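Local atomic coordinates of hydroxylase, putative (Mycobacterium tuberculosis, PDB entry 3AFF), a protein that probably hydroxylates the phenolic ring of the secosteroid 3-HSA at the ortho position during cholesterol breakdown, using reduced FMN and molecular oxygen. Residues Ile314-Glu317 against Leu318-Ala322. Sequence-based numbering, arbitrary orientation.
Sequences IPFE and LRARA
Phe316 and Arg319 bring two flat groups together almost perpendicularly, with ring and guanidinium planes 81° apart. The edge atom CD1 of Phe316 lies over one face of the guanidinium, 3.8 Å from Arg319 NH1, which itself sits near the plane of the ring; the cation therefore meets the rim of the aromatic group. A bend at chi3 (44°) in the Arg319 chain brings its head back to the ring, while NH2 is held by the carbonyl oxygens of Asp391 and Val394 near the C-terminus. Elsewhere on the ring, CE2 of Phe316 packs obliquely on CB of Ala320 at 4.0 Å.

The same residues form the first turn of helix 316-342. Pro315 stands at the N-cap position, and its carbonyl opens the backbone bonding: Pro315 O takes a weak i+3 bond from Leu318 N and a weak i+4 bond from Arg319 N. The i+4 pattern then tightens with a nearly straight link of 2.9 Å from Ala320 N to Phe316 O. Ile314, just ahead of the cap, sets CG2 against both CG of Arg319 (3.8 Å) and CD2 of Leu318 (4.1 Å).

This helix start, in the acyl-CoA dehydrogenase-like C-terminal region, rests through Ile314 and Leu318 on helix 286-309, where both touch Glu304, whereas Glu317 packs on Ala284 of a second subunit.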
ATOM      1  N   ILE A 314      24.669   8.960  28.203  1.00 29.70           N
ATOM      2  CA  ILE A 314      23.661   9.171  27.168  1.00 27.89           C
ATOM      3  C   ILE A 314      24.037   8.413  25.868  1.00 28.74           C
ATOM      4  O   ILE A 314      25.124   8.563  25.354  1.00 29.53           O
ATOM      5  CB  ILE A 314      23.434  10.652  26.915  1.00 27.50           C
ATOM      6  CG1 ILE A 314      22.867  11.328  28.193  1.00 27.86           C
ATOM      7  CG2 ILE A 314      22.498  10.823  25.705  1.00 26.90           C
ATOM      8  CD1 ILE A 314      23.034  12.851  28.316  1.00 27.32           C
ATOM      9  N   PRO A 315      23.149   7.564  25.354  1.00 28.61           N
ATOM     10  CA  PRO A 315      23.595   6.905  24.139  1.00 28.74           C
ATOM     11  C   PRO A 315      23.524   7.771  22.874  1.00 28.13           C
ATOM     12  O   PRO A 315      22.728   8.729  22.786  1.00 26.98           O
ATOM     13  CB  PRO A 315      22.658   5.695  23.999  1.00 28.69           C
ATOM     14  CG  PRO A 315      21.632   5.812  25.112  1.00 30.15           C
ATOM     15  CD  PRO A 315      21.831   7.109  25.841  1.00 28.65           C
ATOM     16  N   PHE A 316      24.316   7.401  21.881  1.00 27.63           N
ATOM     17  CA  PHE A 316      24.304   8.144  20.632  1.00 26.61           C
ATOM     18  C   PHE A 316      22.886   8.167  20.042  1.00 26.91           C
ATOM     19  O   PHE A 316      22.443   9.210  19.565  1.00 26.64           O
ATOM     20  CB  PHE A 316      25.333   7.600  19.625  1.00 26.95           C
ATOM     21  CG  PHE A 316      25.212   8.230  18.263  1.00 26.42           C
ATOM     22  CD1 PHE A 316      25.783   9.481  18.002  1.00 25.04           C
ATOM     23  CD2 PHE A 316      24.452   7.630  17.278  1.00 27.11           C
ATOM     24  CE1 PHE A 316      25.641  10.094  16.741  1.00 25.30           C
ATOM     25  CE2 PHE A 316      24.306   8.254  16.011  1.00 28.89           C
ATOM     26  CZ  PHE A 316      24.912   9.498  15.761  1.00 26.66           C
ATOM     27  N   GLU A 317      22.160   7.041  20.089  1.00 27.21           N
ATOM     28  CA  GLU A 317      20.823   6.972  19.470  1.00 27.36           C
ATOM     29  C   GLU A 317      19.868   7.979  20.082  1.00 24.67           C
ATOM     30  O   GLU A 317      19.022   8.503  19.363  1.00 25.09           O
ATOM     31  CB  GLU A 317      20.213   5.572  19.565  1.00 28.56           C
ATOM     32  CG  GLU A 317      20.392   4.972  21.004  1.00 39.38           C
ATOM     33  CD  GLU A 317      19.090   4.344  21.650  1.00 50.15           C
ATOM     34  OE1 GLU A 317      18.646   4.848  22.760  1.00 51.71           O
ATOM     35  OE2 GLU A 317      18.554   3.354  21.036  1.00 53.41           O
ATOM     36  N   LEU A 318      20.030   8.304  21.372  1.00 23.13           N
ATOM     37  CA  LEU A 318      19.175   9.308  22.014  1.00 21.52           C
ATOM     38  C   LEU A 318      19.497  10.734  21.533  1.00 22.43           C
ATOM     39  O   LEU A 318      18.584  11.555  21.254  1.00 22.41           O
ATOM     40  CB  LEU A 318      19.272   9.199  23.548  1.00 21.46           C
ATOM     41  CG  LEU A 318      18.503  10.217  24.393  1.00 22.67           C
ATOM     42  CD1 LEU A 318      17.030  10.403  23.957  1.00 22.09           C
ATOM     43  CD2 LEU A 318      18.551   9.888  25.889  1.00 23.09           C
ATOM     44  N   ARG A 319      20.790  11.079  21.487  1.00 21.83           N
ATOM     45  CA  ARG A 319      21.186  12.397  20.957  1.00 21.41           C
ATOM     46  C   ARG A 319      20.724  12.541  19.502  1.00 19.36           C
ATOM     47  O   ARG A 319      20.199  13.592  19.098  1.00 18.17           O
ATOM     48  CB  ARG A 319      22.712  12.569  21.074  1.00 21.11           C
ATOM     49  CG  ARG A 319      23.269  12.788  22.526  1.00 23.03           C
ATOM     50  CD  ARG A 319      24.784  12.364  22.647  1.00 24.29           C
ATOM     51  NE  ARG A 319      25.423  12.881  21.509  1.00 29.74           N
ATOM     52  CZ  ARG A 319      26.365  12.320  20.759  1.00 29.97           C
ATOM     53  NH1 ARG A 319      27.020  11.237  21.084  1.00 28.49           N
ATOM     54  NH2 ARG A 319      26.690  12.966  19.680  1.00 34.37           N
ATOM     55  N   ALA A 320      20.913  11.484  18.729  1.00 19.17           N
ATOM     56  CA  ALA A 320      20.376  11.430  17.338  1.00 21.02           C
ATOM     57  C   ALA A 320      18.855  11.678  17.174  1.00 21.08           C
ATOM     58  O   ALA A 320      18.428  12.517  16.383  1.00 21.74           O
ATOM     59  CB  ALA A 320      20.781  10.121  16.675  1.00 20.76           C
ATOM     60  N   ARG A 321      18.027  10.975  17.941  1.00 23.58           N
ATOM     61  CA  ARG A 321      16.580  11.304  18.036  1.00 24.60           C
ATOM     62  C   ARG A 321      16.343  12.775  18.394  1.00 22.72           C
ATOM     63  O   ARG A 321      15.439  13.415  17.874  1.00 22.48           O
ATOM     64  CB  ARG A 321      15.917  10.499  19.153  1.00 25.12           C
ATOM     65  CG  ARG A 321      15.544   9.087  18.828  1.00 31.15           C
ATOM     66  CD  ARG A 321      14.341   8.534  19.715  1.00 32.00           C
ATOM     67  NE  ARG A 321      14.436   8.615  21.185  1.00 40.47           N
ATOM     68  CZ  ARG A 321      13.841   9.582  21.895  1.00 45.83           C
ATOM     69  NH1 ARG A 321      13.178  10.516  21.213  1.00 46.89           N
ATOM     70  NH2 ARG A 321      13.887   9.637  23.252  1.00 42.87           N
ATOM     71  N   ALA A 322      17.109  13.292  19.353  1.00 21.77           N
ATOM     72  CA  ALA A 322      16.867  14.651  19.861  1.00 21.20           C
ATOM     73  C   ALA A 322      17.122  15.659  18.731  1.00 22.15           C
ATOM     74  O   ALA A 322      16.379  16.615  18.591  1.00 20.82           O
ATOM     75  CB  ALA A 322      17.755  14.953  21.153  1.00 20.77           C
TER